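Local coordinates for protein endo-1,4-b-d-mannanase (Trichoderma reesei, PDB 1QNR) that probably hydrolyses internal beta-1,4-mannosidic linkages in mannans, as an endo-acting beta-mannanase of glycoside hydrolase family 5, at residues A[20-25]-A[337-342]; A[36-41]-A[96-101]; A[149-154]-A[162-167]; A[182-187]-A[230-235]; A[257-262]-A[291-296]. All blocks are in the same frame, centred on the assembly; numbering follows the deposited sequence.

Interaction 1 of 5, residues A[20-25]-A[337-342]; sequences YFAGTN and KNHVDA
His339 of helix 330-343 reaches inward to the start of strand 21-25, where Tyr20 and Ala22 receive it. Its CG stands anti to the backbone N (chi1 -176°), which carries the imidazole off the helix and toward the strand. CD2 of that ring comes 4.1 Å from Ala22 CB, the methyl approaching obliquely. Tyr20 extends alongside: its own chi1 of -168° puts the phenol where its CE1 edge meets the imidazole, His339 NE2 lying near the phenol plane, 4.4 Å from Tyr20 CE1. The valine neighbour adds a looser apolar touch, with Val340 CG2 4.4 Å from Ala22 CB; Leu50, from a loop, packs against both residues. No hydrogen bond passes directly between the two segments. Their polar ends converge instead on a third residue: Asp303 OD2, on the adjoining strand 300-309, is hydrogen-bonded to both Tyr20 OH and His339 NE2. Asp303 thus helps to hold the phenol and the orientation of the imidazole; Tyr20 OH is also bonded to Ser294 OG. Chemically, strand and helix are joined by thin apolar packing round a shared acid, whose negative charge would probably favour a protonated imidazole.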
# COMPACT_ATOMS: atom_id res chain seq x y z
N TYR A 20 -11.62 -5.48 13.55
CA TYR A 20 -11.61 -4.84 12.21
C TYR A 20 -11.20 -3.37 12.27
O TYR A 20 -11.56 -2.66 13.21
CB TYR A 20 -13.06 -4.92 11.68
CG TYR A 20 -13.16 -4.58 10.17
CD1 TYR A 20 -13.34 -3.28 9.71
CD2 TYR A 20 -13.10 -5.63 9.24
CE1 TYR A 20 -13.46 -2.99 8.33
CE2 TYR A 20 -13.19 -5.38 7.85
CZ TYR A 20 -13.36 -4.07 7.42
OH TYR A 20 -13.49 -3.77 6.06
N PHE A 21 -10.43 -2.91 11.24
CA PHE A 21 -10.01 -1.50 11.20
C PHE A 21 -10.42 -0.86 9.88
O PHE A 21 -10.50 -1.51 8.82
CB PHE A 21 -8.48 -1.35 11.38
CG PHE A 21 -7.63 -1.72 10.17
CD1 PHE A 21 -7.36 -0.82 9.15
CD2 PHE A 21 -7.11 -3.01 10.07
CE1 PHE A 21 -6.62 -1.21 8.01
CE2 PHE A 21 -6.34 -3.40 8.95
CZ PHE A 21 -6.06 -2.50 7.94
N ALA A 22 -10.63 0.46 9.94
CA ALA A 22 -10.70 1.28 8.71
C ALA A 22 -9.46 2.14 8.61
O ALA A 22 -8.97 2.71 9.61
CB ALA A 22 -11.95 2.18 8.66
N GLY A 23 -8.96 2.29 7.36
CA GLY A 23 -7.80 3.18 7.10
C GLY A 23 -7.98 3.93 5.75
O GLY A 23 -9.08 3.90 5.18
N THR A 24 -6.91 4.58 5.30
CA THR A 24 -6.99 5.32 4.01
C THR A 24 -5.61 5.34 3.33
O THR A 24 -4.59 5.11 3.98
CB THR A 24 -7.46 6.79 4.27
OG1 THR A 24 -7.69 7.46 3.00
CG2 THR A 24 -6.38 7.63 5.03
N ASN A 25 -5.63 5.62 2.01
CA ASN A 25 -4.40 5.81 1.25
C ASN A 25 -4.05 7.29 1.17
O ASN A 25 -4.95 8.14 0.91
CB ASN A 25 -4.56 5.32 -0.24
CG ASN A 25 -4.52 3.80 -0.25
OD1 ASN A 25 -3.47 3.13 -0.37
ND2 ASN A 25 -5.70 3.13 -0.14
N LYS A 337 -17.01 8.91 8.14
CA LYS A 337 -17.69 8.93 9.48
C LYS A 337 -18.77 7.86 9.52
O LYS A 337 -18.72 7.18 10.61
CB LYS A 337 -18.27 10.35 9.67
CG LYS A 337 -18.92 10.46 11.05
CD LYS A 337 -19.36 11.83 11.50
CE LYS A 337 -20.68 11.70 12.30
NZ LYS A 337 -20.49 10.95 13.57
N ASN A 338 -19.64 7.62 8.58
CA ASN A 338 -20.71 6.59 8.75
C ASN A 338 -20.09 5.22 8.80
O ASN A 338 -20.61 4.31 9.52
CB ASN A 338 -21.79 6.62 7.66
CG ASN A 338 -22.70 7.87 7.64
OD1 ASN A 338 -23.42 8.10 6.61
ND2 ASN A 338 -22.55 8.68 8.65
N HIS A 339 -18.98 4.94 8.08
CA HIS A 339 -18.37 3.61 8.11
C HIS A 339 -17.64 3.36 9.39
O HIS A 339 -17.86 2.28 10.04
CB HIS A 339 -17.36 3.54 6.92
CG HIS A 339 -16.74 2.18 6.77
ND1 HIS A 339 -17.44 0.96 6.87
CD2 HIS A 339 -15.45 1.83 6.48
CE1 HIS A 339 -16.61 -0.04 6.64
NE2 HIS A 339 -15.37 0.44 6.38
N VAL A 340 -16.88 4.33 9.93
CA VAL A 340 -16.28 4.19 11.27
C VAL A 340 -17.39 3.98 12.33
O VAL A 340 -17.20 3.12 13.23
CB VAL A 340 -15.40 5.43 11.61
CG1 VAL A 340 -14.94 5.43 13.09
CG2 VAL A 340 -14.18 5.42 10.65
N ASP A 341 -18.54 4.65 12.19
CA ASP A 341 -19.60 4.45 13.22
C ASP A 341 -20.15 3.04 13.13
O ASP A 341 -20.49 2.47 14.20
CB ASP A 341 -20.67 5.54 13.03
CG ASP A 341 -20.31 6.93 13.52
OD1 ASP A 341 -19.30 7.15 14.23
OD2 ASP A 341 -21.10 7.81 13.09
N ALA A 342 -20.22 2.42 11.94
CA ALA A 342 -20.77 1.06 11.83
C ALA A 342 -19.79 0.03 12.35
O ALA A 342 -20.19 -1.06 12.83
CB ALA A 342 -21.07 0.76 10.36

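Interaction 2 of 5, residues A[36-41]-A[96-101]; sequences ADVDST and VQSAEQ
Two neighbouring outer helices of the barrel, 35-47 and 90-102, meet where Ser98 slots in beside Val38 and Asp39. The backbones come close here, Asp39 CA lying 6.3 Å from Ser98 CA. The serine's hydroxymethyl group does two jobs. The carbon takes the apolar load: Val38 CG1, the methyl anti to the backbone N (chi1 174°), presses on Ser98 CB at 3.6 Å and passes 3.7 Å from Ser98 OG. The oxygen, Ser98 OG, donates to Asp39 OD1 at 3.0 Å, arriving at the anti lone pair, the one facing away from the other carboxylate oxygen. Asp39 starts out along the flank of its helix, and its end then swings across to the serine. Its second oxygen, OD2, is hydrogen-bonded to Tyr94 OH, one turn earlier on helix 90-102, so the carboxylate is gripped at both oxygens by the same helix. In the TIM-barrel fold of this family such helices form the layer outside the parallel strands; here Phe42 of helix 35-47 touches Ser98 and Ala99, and Leu106 of strand 105-109 touches Ala99. Val38 also touches the Tyr94 side chain, so valine and aspartate both bear on that residue as well as on Ser98, and Leu32 from a loop meets Val38 too. An alanine in place of Asp39 removes both acceptors and would probably leave the Ser98 and Tyr94 hydroxyls without their shared carboxylate and the two helices without this polar link.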
# COMPACT_ATOMS: atom_id res chain seq x y z
N ALA A 36 3.95 21.27 9.25
CA ALA A 36 2.62 21.65 9.68
C ALA A 36 1.56 20.96 8.80
O ALA A 36 0.49 20.71 9.30
CB ALA A 36 2.38 23.17 9.65
N ASP A 37 1.89 20.69 7.52
CA ASP A 37 0.94 20.06 6.62
C ASP A 37 0.82 18.55 6.87
O ASP A 37 -0.28 17.98 6.77
CB ASP A 37 1.34 20.34 5.17
CG ASP A 37 1.32 21.83 4.79
OD1 ASP A 37 0.73 22.64 5.52
OD2 ASP A 37 1.96 22.12 3.73
N VAL A 38 1.89 17.88 7.30
CA VAL A 38 1.75 16.48 7.75
C VAL A 38 0.94 16.46 9.04
O VAL A 38 -0.03 15.63 9.17
CB VAL A 38 3.16 15.87 8.04
CG1 VAL A 38 3.03 14.47 8.66
CG2 VAL A 38 4.01 15.84 6.77
N ASP A 39 1.16 17.40 9.98
CA ASP A 39 0.45 17.33 11.28
C ASP A 39 -1.03 17.63 11.10
O ASP A 39 -1.88 16.94 11.69
CB ASP A 39 1.10 18.32 12.27
CG ASP A 39 2.49 17.73 12.70
OD1 ASP A 39 2.77 16.53 12.83
OD2 ASP A 39 3.32 18.53 12.95
N SER A 40 -1.42 18.61 10.22
CA SER A 40 -2.86 18.85 10.10
C SER A 40 -3.56 17.67 9.42
O SER A 40 -4.67 17.28 9.82
CB SER A 40 -3.17 20.19 9.40
OG SER A 40 -2.60 20.28 8.11
N THR A 41 -2.94 17.08 8.42
CA THR A 41 -3.56 15.95 7.70
C THR A 41 -3.71 14.74 8.65
O THR A 41 -4.79 14.10 8.72
CB THR A 41 -2.67 15.58 6.50
OG1 THR A 41 -2.55 16.75 5.62
CG2 THR A 41 -3.28 14.42 5.68
N VAL A 96 6.80 9.36 9.80
CA VAL A 96 6.79 8.35 10.89
C VAL A 96 6.73 9.01 12.28
O VAL A 96 5.95 8.51 13.12
CB VAL A 96 8.06 7.48 10.78
CG1 VAL A 96 8.17 6.48 11.93
CG2 VAL A 96 8.08 6.75 9.42
N GLN A 97 7.40 10.14 12.50
CA GLN A 97 7.33 10.89 13.77
C GLN A 97 5.89 11.30 14.06
O GLN A 97 5.39 11.14 15.18
CB GLN A 97 8.30 12.12 13.71
CG GLN A 97 8.19 12.95 15.00
CD GLN A 97 8.89 14.27 15.04
OE1 GLN A 97 8.54 15.19 15.90
NE2 GLN A 97 9.89 14.52 14.26
N SER A 98 5.18 11.84 13.04
CA SER A 98 3.77 12.30 13.21
C SER A 98 2.84 11.14 13.44
O SER A 98 1.85 11.20 14.22
CB SER A 98 3.40 13.14 11.94
OG SER A 98 2.09 13.68 12.15
N ALA A 99 3.08 9.98 12.76
CA ALA A 99 2.23 8.78 13.02
C ALA A 99 2.41 8.34 14.48
O ALA A 99 1.42 7.99 15.17
CB ALA A 99 2.64 7.64 12.05
N GLU A 100 3.66 8.33 14.99
CA GLU A 100 3.85 7.98 16.41
C GLU A 100 3.07 8.95 17.33
O GLU A 100 2.42 8.49 18.31
CB GLU A 100 5.35 8.07 16.75
CG GLU A 100 6.22 6.99 16.06
CD GLU A 100 7.70 7.14 16.34
OE1 GLU A 100 8.18 8.19 16.77
OE2 GLU A 100 8.41 6.14 16.06
N GLN A 101 3.08 10.24 17.04
CA GLN A 101 2.40 11.22 17.90
C GLN A 101 0.90 11.11 17.84
O GLN A 101 0.20 11.37 18.85
CB GLN A 101 2.83 12.63 17.45
CG GLN A 101 2.13 13.84 18.09
CD GLN A 101 2.56 15.14 17.38
OE1 GLN A 101 3.80 15.29 17.12
NE2 GLN A 101 1.51 15.87 17.12

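Interaction 3 of 5, residues A[149-154]-A[162-167]; sequences QAVVSR and FAWELG
Trp164 points from strand 161-165 to helix 138-155 and meets two consecutive valines, Val151 and Val152. The aromatic part of the contact is a CH-pi interaction: Val152 CG2 sits over one face of the indole, 4.0 Å from the centroid of the five-membered ring and only 15° off the ring normal. With the tryptophan CG anti to its carbonyl carbon (chi1 -63°), the flat indole slides under the helix and offers this face to the methyl. Van der Waals touches extend the coverage. Val152 CG1 lies 3.9 Å from Trp164 NE1, while the six-membered ring runs on beneath the helix backbone, Trp164 CZ2 being 3.8 Å from Val152 CA. At the far rim Val151 CG1 comes obliquely to Trp164 CZ3 at 4.0 Å. The polar element lies to one side: Trp164 NE1 is hydrogen-bonded to Asp195 OD2, which satisfies the buried N-H and fixes the rotation of the indole. His198 adds a ring at about a right angle to it, and Val191 of helix 178-194 packs on it too. No hydrogen bond links the two segments themselves. Small branched side chains on a helix, fitted over a large aromatic from the strand that follows it in the chain, fill the layer between helices and parallel strands in this (beta/alpha)8 barrel of the TIM-barrel clan.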
# COMPACT_ATOMS: atom_id res chain seq x y z
N GLN A 149 17.06 -2.05 2.48
CA GLN A 149 17.78 -1.92 3.79
C GLN A 149 17.82 -0.49 4.30
O GLN A 149 17.72 -0.31 5.57
CB GLN A 149 19.21 -2.53 3.61
CG GLN A 149 19.96 -2.62 4.95
CD GLN A 149 20.67 -1.42 5.49
OE1 GLN A 149 21.02 -0.44 4.81
NE2 GLN A 149 20.97 -1.42 6.80
N ALA A 150 18.02 0.47 3.41
CA ALA A 150 18.09 1.88 3.89
C ALA A 150 16.78 2.34 4.49
O ALA A 150 16.82 3.15 5.45
CB ALA A 150 18.49 2.77 2.71
N VAL A 151 15.62 1.86 3.98
CA VAL A 151 14.35 2.31 4.59
C VAL A 151 14.02 1.52 5.83
O VAL A 151 13.78 2.10 6.93
CB VAL A 151 13.20 2.15 3.55
CG1 VAL A 151 11.81 2.45 4.20
CG2 VAL A 151 13.43 3.11 2.35
N VAL A 152 14.12 0.18 5.78
CA VAL A 152 13.78 -0.68 6.92
C VAL A 152 14.65 -0.35 8.13
O VAL A 152 14.11 -0.28 9.28
CB VAL A 152 13.84 -2.18 6.61
CG1 VAL A 152 13.67 -3.02 7.87
CG2 VAL A 152 12.78 -2.58 5.58
N SER A 153 15.98 -0.14 7.92
CA SER A 153 16.83 0.10 9.10
C SER A 153 16.49 1.40 9.78
O SER A 153 16.83 1.49 11.03
CB SER A 153 18.30 0.04 8.70
OG SER A 153 18.60 1.07 7.80
N ARG A 154 15.84 2.37 9.15
CA ARG A 154 15.48 3.60 9.86
C ARG A 154 14.39 3.40 10.88
O ARG A 154 14.32 4.15 11.91
CB ARG A 154 14.98 4.73 8.88
CG ARG A 154 16.13 5.18 7.99
CD ARG A 154 15.69 6.23 6.95
NE ARG A 154 15.88 7.63 7.42
CZ ARG A 154 17.05 8.26 7.41
NH1 ARG A 154 18.16 7.65 6.92
NH2 ARG A 154 17.17 9.51 7.87
N PHE A 162 2.79 -0.44 10.44
CA PHE A 162 1.79 -1.53 10.33
C PHE A 162 2.40 -2.74 9.61
O PHE A 162 2.40 -3.88 10.10
CB PHE A 162 0.51 -1.10 9.58
CG PHE A 162 -0.64 -2.07 9.62
CD1 PHE A 162 -0.69 -3.14 8.70
CD2 PHE A 162 -1.68 -1.98 10.54
CE1 PHE A 162 -1.76 -4.04 8.65
CE2 PHE A 162 -2.77 -2.83 10.52
CZ PHE A 162 -2.78 -3.91 9.60
N ALA A 163 2.96 -2.48 8.43
CA ALA A 163 3.64 -3.53 7.64
C ALA A 163 4.59 -2.90 6.59
O ALA A 163 4.27 -1.83 6.01
CB ALA A 163 2.60 -4.38 6.87
N TRP A 164 5.63 -3.68 6.27
CA TRP A 164 6.46 -3.38 5.07
C TRP A 164 5.74 -4.04 3.87
O TRP A 164 5.12 -5.13 4.03
CB TRP A 164 7.84 -4.01 5.23
CG TRP A 164 8.64 -3.46 6.39
CD1 TRP A 164 9.10 -4.15 7.46
CD2 TRP A 164 9.01 -2.07 6.58
NE1 TRP A 164 9.80 -3.30 8.32
CE2 TRP A 164 9.68 -2.01 7.82
CE3 TRP A 164 8.79 -0.88 5.86
CZ2 TRP A 164 10.25 -0.84 8.34
CZ3 TRP A 164 9.28 0.32 6.40
CH2 TRP A 164 9.97 0.31 7.64
N GLU A 165 5.82 -3.41 2.70
CA GLU A 165 5.13 -3.92 1.50
C GLU A 165 6.14 -3.92 0.37
O GLU A 165 6.88 -2.98 0.08
CB GLU A 165 3.90 -3.03 1.25
CG GLU A 165 3.09 -3.45 -0.01
CD GLU A 165 1.70 -2.81 0.06
OE1 GLU A 165 1.61 -1.64 -0.39
OE2 GLU A 165 0.82 -3.49 0.68
N LEU A 166 6.18 -5.11 -0.33
CA LEU A 166 7.24 -5.27 -1.35
C LEU A 166 7.07 -4.26 -2.46
O LEU A 166 8.13 -3.71 -2.93
CB LEU A 166 7.27 -6.72 -1.84
CG LEU A 166 7.41 -7.83 -0.78
CD1 LEU A 166 7.79 -9.16 -1.50
CD2 LEU A 166 8.40 -7.48 0.32
N GLY A 167 5.86 -3.96 -2.97
CA GLY A 167 5.75 -2.90 -3.99
C GLY A 167 4.29 -2.50 -4.09
O GLY A 167 3.37 -3.13 -3.53

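Interaction 4 of 5, residues A[182-187]-A[230-235]; sequences QWATSV and VQIKSL
Ile232 projects from a loop onto helix 178-194 and lies across Thr185, its tip reaching Ala184. At the root of the branch, Ile232 CB stays 4.4 Å from Thr185 OG1. One arm, Ile232 CG2, is anti to the backbone N and passes 3.8 Å from Thr185 OG1. The other, Ile232 CG1, turned beside the backbone N (chi1 -65°), runs 3.7 Å from Thr185 OG1. The chain ends extended, and Ile232 CD1 touches both Thr185 OG1, at 3.6 Å, and Ala184 CB, at 4.0 Å, so all three outer carbons border the one oxygen. The hydroxyl is not left to the hydrocarbon, for Thr185 OG1 is hydrogen-bonded to Val181 O one turn back. The loop connects helix 226-230 to strand 238-242 of the barrel, and within it a type I beta turn from Ile232 to Leu235, closed by Leu235 N to Ile232 O at 3.2 Å, bends the chain round against the outer helix. An alanine at Ile232 takes away both gamma carbons and CD1 and would probably open a gap over Ala184 and Thr185, leaving the turn less firmly seated. Further along the turn, Ser234 OG sits between its backbone N and carbonyl carbon (chi1 44°). Ser234 OG faces Thr185 O at 3.8 Å but finds its hydrogen bond with Ser188 OG, on the next turn of helix 178-194.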
# COMPACT_ATOMS: atom_id res chain seq x y z
N GLN A 182 8.65 -16.61 -6.75
CA GLN A 182 10.04 -16.76 -6.30
C GLN A 182 10.65 -15.45 -5.87
O GLN A 182 11.36 -15.42 -4.83
CB GLN A 182 10.97 -17.45 -7.37
CG GLN A 182 10.54 -18.89 -7.74
CD GLN A 182 10.27 -19.77 -6.55
OE1 GLN A 182 11.06 -19.82 -5.55
NE2 GLN A 182 9.12 -20.46 -6.48
N TRP A 183 10.35 -14.34 -6.55
CA TRP A 183 10.89 -13.02 -6.12
C TRP A 183 10.27 -12.62 -4.77
O TRP A 183 11.02 -12.21 -3.84
CB TRP A 183 10.48 -12.01 -7.22
CG TRP A 183 10.79 -10.57 -6.85
CD1 TRP A 183 12.02 -9.94 -6.96
CD2 TRP A 183 9.86 -9.58 -6.36
NE1 TRP A 183 11.94 -8.65 -6.49
CE2 TRP A 183 10.61 -8.42 -6.11
CE3 TRP A 183 8.49 -9.62 -6.06
CZ2 TRP A 183 9.98 -7.26 -5.66
CZ3 TRP A 183 7.88 -8.43 -5.58
CH2 TRP A 183 8.64 -7.26 -5.36
N ALA A 184 8.94 -12.77 -4.61
CA ALA A 184 8.34 -12.37 -3.33
C ALA A 184 8.79 -13.23 -2.17
O ALA A 184 8.97 -12.72 -1.03
CB ALA A 184 6.80 -12.41 -3.45
N THR A 185 9.05 -14.53 -2.44
CA THR A 185 9.57 -15.41 -1.39
C THR A 185 10.94 -14.91 -0.95
O THR A 185 11.20 -14.73 0.31
CB THR A 185 9.65 -16.87 -1.95
OG1 THR A 185 8.36 -17.35 -2.23
CG2 THR A 185 10.33 -17.82 -0.95
N SER A 186 11.88 -14.68 -1.86
CA SER A 186 13.23 -14.23 -1.50
C SER A 186 13.26 -12.84 -0.86
O SER A 186 13.97 -12.63 0.17
CB SER A 186 14.12 -14.22 -2.77
OG SER A 186 15.45 -13.92 -2.34
N VAL A 187 12.49 -11.87 -1.43
CA VAL A 187 12.57 -10.51 -0.86
C VAL A 187 11.90 -10.49 0.50
O VAL A 187 12.44 -9.81 1.42
CB VAL A 187 11.94 -9.47 -1.81
CG1 VAL A 187 11.87 -8.07 -1.19
CG2 VAL A 187 12.70 -9.38 -3.15
N VAL A 230 -0.51 -15.87 -1.39
CA VAL A 230 -0.77 -15.73 0.07
C VAL A 230 -0.34 -16.96 0.86
O VAL A 230 -0.30 -16.85 2.09
CB VAL A 230 -2.27 -15.48 0.34
CG1 VAL A 230 -2.72 -14.15 -0.22
CG2 VAL A 230 -3.21 -16.58 -0.14
N GLN A 231 0.07 -18.05 0.27
CA GLN A 231 0.61 -19.22 0.94
C GLN A 231 2.09 -19.07 1.25
O GLN A 231 2.64 -19.88 2.03
CB GLN A 231 0.40 -20.52 0.08
CG GLN A 231 -1.08 -20.80 0.16
CD GLN A 231 -1.71 -21.73 -0.85
OE1 GLN A 231 -2.95 -21.61 -0.99
NE2 GLN A 231 -0.93 -22.55 -1.51
N ILE A 232 2.81 -18.04 0.78
CA ILE A 232 4.24 -17.83 1.08
C ILE A 232 4.39 -17.58 2.59
O ILE A 232 3.71 -16.72 3.14
CB ILE A 232 4.80 -16.63 0.23
CG1 ILE A 232 4.77 -17.00 -1.28
CG2 ILE A 232 6.21 -16.23 0.70
CD1 ILE A 232 5.12 -15.82 -2.20
N LYS A 233 5.28 -18.33 3.27
CA LYS A 233 5.34 -18.29 4.72
C LYS A 233 5.77 -16.96 5.30
O LYS A 233 5.29 -16.59 6.39
CB LYS A 233 6.37 -19.36 5.22
CG LYS A 233 6.18 -20.79 4.78
CD LYS A 233 7.03 -21.64 5.74
CE LYS A 233 8.49 -21.26 5.92
NZ LYS A 233 9.16 -22.51 6.50
N SER A 234 6.63 -16.24 4.54
CA SER A 234 7.17 -14.95 4.99
C SER A 234 6.28 -13.78 4.58
O SER A 234 6.73 -12.61 4.76
CB SER A 234 8.60 -14.85 4.51
OG SER A 234 8.73 -15.27 3.15
N LEU A 235 5.07 -14.01 4.04
CA LEU A 235 4.04 -12.93 3.88
C LEU A 235 3.00 -13.23 4.95
O LEU A 235 2.43 -14.33 5.06
CB LEU A 235 3.43 -12.92 2.46
CG LEU A 235 4.43 -12.62 1.34
CD1 LEU A 235 3.72 -12.74 -0.03
CD2 LEU A 235 5.08 -11.24 1.42

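Interaction 5 of 5, residues A[257-262]-A[291-296]; sequences WIQTHA and QTTSLT
Ile258 and Thr293 cover the most surface where helices 253-267 and 283-295 run side by side, and Ser294 comes next. The local axes are 9.7 Å apart and nearly parallel, at a crossing angle of -20°. Ile258 points at the other helix. Its CG2, anti to the backbone N, lies 3.9 Å from Thr293 CG2 and 4.0 Å from Ser294 CA, so one methyl sits between two consecutive residues. In this apolar packing Thr293 answers with a single atom. Its CG2, also anti to the backbone N (chi1 -60° for OG1), is turned toward Ile258, and the Gln259 side chain crosses that of Thr293 at about a right angle, Gln259 CG lying 4.0 Å from Thr293 CG2. Thr293 OG1 is hydrogen-bonded across to Asn255 OD1 on helix 253-267 and back to Pro289 O in its own helix; the threonine thus packs by its methyl, while its hydroxyl adds a polar link between the helices just outside 257-262. Ser294 contributes backbone and CB, while its OG is hydrogen-bonded to Tyr20 OH. Behind the interface, Trp257 O takes two bonds from His261, through N and through ND1, the latter at 2.7 Å and from the opposite face of the carbonyl plane; this holds His261 CE1 over the Trp257 ring. Beneath the pair lie the barrel strands: Phe274 of strand 272-277 touches both Ile258 and Ser294, Met300 of strand 300-309 meets Ala262 and Ser294, and on the far flank Leu295 leans on Ile343 of helix 330-343.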
# COMPACT_ATOMS: atom_id res chain seq x y z
N TRP A 257 -15.90 -9.95 -5.82
CA TRP A 257 -14.44 -9.82 -5.74
C TRP A 257 -13.94 -9.79 -4.27
O TRP A 257 -12.95 -10.49 -3.95
CB TRP A 257 -14.02 -8.53 -6.47
CG TRP A 257 -12.54 -8.27 -6.59
CD1 TRP A 257 -11.82 -7.31 -5.90
CD2 TRP A 257 -11.59 -8.90 -7.47
NE1 TRP A 257 -10.48 -7.33 -6.26
CE2 TRP A 257 -10.34 -8.30 -7.26
CE3 TRP A 257 -11.69 -9.92 -8.44
CZ2 TRP A 257 -9.20 -8.64 -8.00
CZ3 TRP A 257 -10.55 -10.29 -9.14
CH2 TRP A 257 -9.33 -9.65 -8.92
N ILE A 258 -14.62 -9.03 -3.41
CA ILE A 258 -14.24 -9.06 -1.98
C ILE A 258 -14.45 -10.45 -1.40
O ILE A 258 -13.60 -10.96 -0.66
CB ILE A 258 -15.13 -8.01 -1.23
CG1 ILE A 258 -14.80 -6.57 -1.71
CG2 ILE A 258 -14.93 -8.15 0.28
CD1 ILE A 258 -15.94 -5.58 -1.35
N GLN A 259 -15.65 -11.07 -1.65
CA GLN A 259 -15.95 -12.37 -1.04
C GLN A 259 -14.93 -13.46 -1.47
O GLN A 259 -14.52 -14.26 -0.62
CB GLN A 259 -17.38 -12.81 -1.44
CG GLN A 259 -18.44 -11.88 -0.83
CD GLN A 259 -19.84 -12.12 -1.39
OE1 GLN A 259 -20.02 -12.47 -2.54
NE2 GLN A 259 -20.80 -11.91 -0.48
N THR A 260 -14.58 -13.54 -2.77
CA THR A 260 -13.64 -14.58 -3.19
C THR A 260 -12.25 -14.39 -2.60
O THR A 260 -11.58 -15.38 -2.24
CB THR A 260 -13.52 -14.70 -4.71
OG1 THR A 260 -13.21 -13.42 -5.30
CG2 THR A 260 -14.84 -15.19 -5.37
N HIS A 261 -11.78 -13.14 -2.49
CA HIS A 261 -10.45 -12.91 -1.91
C HIS A 261 -10.46 -13.20 -0.39
O HIS A 261 -9.50 -13.83 0.09
CB HIS A 261 -9.98 -11.48 -2.24
CG HIS A 261 -9.51 -11.38 -3.65
ND1 HIS A 261 -10.42 -11.20 -4.70
CD2 HIS A 261 -8.28 -11.50 -4.23
CE1 HIS A 261 -9.71 -11.22 -5.86
NE2 HIS A 261 -8.43 -11.38 -5.62
N ALA A 262 -11.51 -12.77 0.33
CA ALA A 262 -11.62 -13.08 1.74
C ALA A 262 -11.52 -14.57 2.00
O ALA A 262 -10.83 -15.02 2.94
CB ALA A 262 -12.87 -12.57 2.40
N GLN A 291 -18.01 -1.49 1.37
CA GLN A 291 -17.54 -1.36 2.78
C GLN A 291 -18.40 -2.28 3.64
O GLN A 291 -17.80 -2.96 4.49
CB GLN A 291 -17.75 0.11 3.22
CG GLN A 291 -16.85 1.08 2.45
CD GLN A 291 -16.97 2.50 3.00
OE1 GLN A 291 -18.10 2.93 3.40
NE2 GLN A 291 -15.85 3.21 2.97
N THR A 292 -19.73 -2.37 3.39
CA THR A 292 -20.51 -3.31 4.21
C THR A 292 -20.15 -4.76 3.93
O THR A 292 -20.04 -5.59 4.89
CB THR A 292 -22.02 -3.09 3.89
OG1 THR A 292 -22.36 -1.78 4.38
CG2 THR A 292 -22.90 -4.15 4.57
N THR A 293 -19.93 -5.15 2.68
CA THR A 293 -19.48 -6.51 2.38
C THR A 293 -18.18 -6.83 3.11
O THR A 293 -18.03 -7.91 3.74
CB THR A 293 -19.40 -6.70 0.86
OG1 THR A 293 -20.69 -6.49 0.24
CG2 THR A 293 -18.86 -8.07 0.45
N SER A 294 -17.19 -5.93 3.03
CA SER A 294 -15.88 -6.21 3.67
C SER A 294 -16.02 -6.34 5.17
O SER A 294 -15.54 -7.34 5.76
CB SER A 294 -14.93 -5.03 3.27
OG SER A 294 -13.61 -5.33 3.77
N LEU A 295 -16.82 -5.47 5.84
CA LEU A 295 -16.97 -5.54 7.29
C LEU A 295 -17.67 -6.84 7.71
O LEU A 295 -17.41 -7.30 8.84
CB LEU A 295 -17.82 -4.29 7.72
CG LEU A 295 -18.19 -4.21 9.21
CD1 LEU A 295 -16.98 -4.26 10.12
CD2 LEU A 295 -18.91 -2.85 9.45
N THR A 296 -18.57 -7.37 6.91
CA THR A 296 -19.35 -8.56 7.30
C THR A 296 -18.92 -9.87 6.61
O THR A 296 -19.65 -10.88 6.72
CB THR A 296 -20.85 -8.33 6.93
OG1 THR A 296 -21.06 -8.15 5.53
CG2 THR A 296 -21.43 -7.14 7.73

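How the interactions relate
The five contacts lie round one TIM barrel. Interaction 1 joins an early barrel strand, 21-25, to the last helix, 330-343, and the other four are nested within the loop it closes, in chain order. Interactions 1 and 3 involve strands of the same parallel sheet; their centres are 25 Å apart, yet Phe21 and Phe162 touch inside the barrel. Interactions 3 and 4 adjoin through Leu166, which packs on helix 178-194. Interactions 1 and 5 are the closest pair, centres 14 Å apart. Interactions 2 and 4, at 32 Å, sit on opposite sides of the chain's centre. Each joins neighbouring elements of the barrel: helix to strand in 1 and 3, helix to helix in 2 and 5, loop to helix in 4.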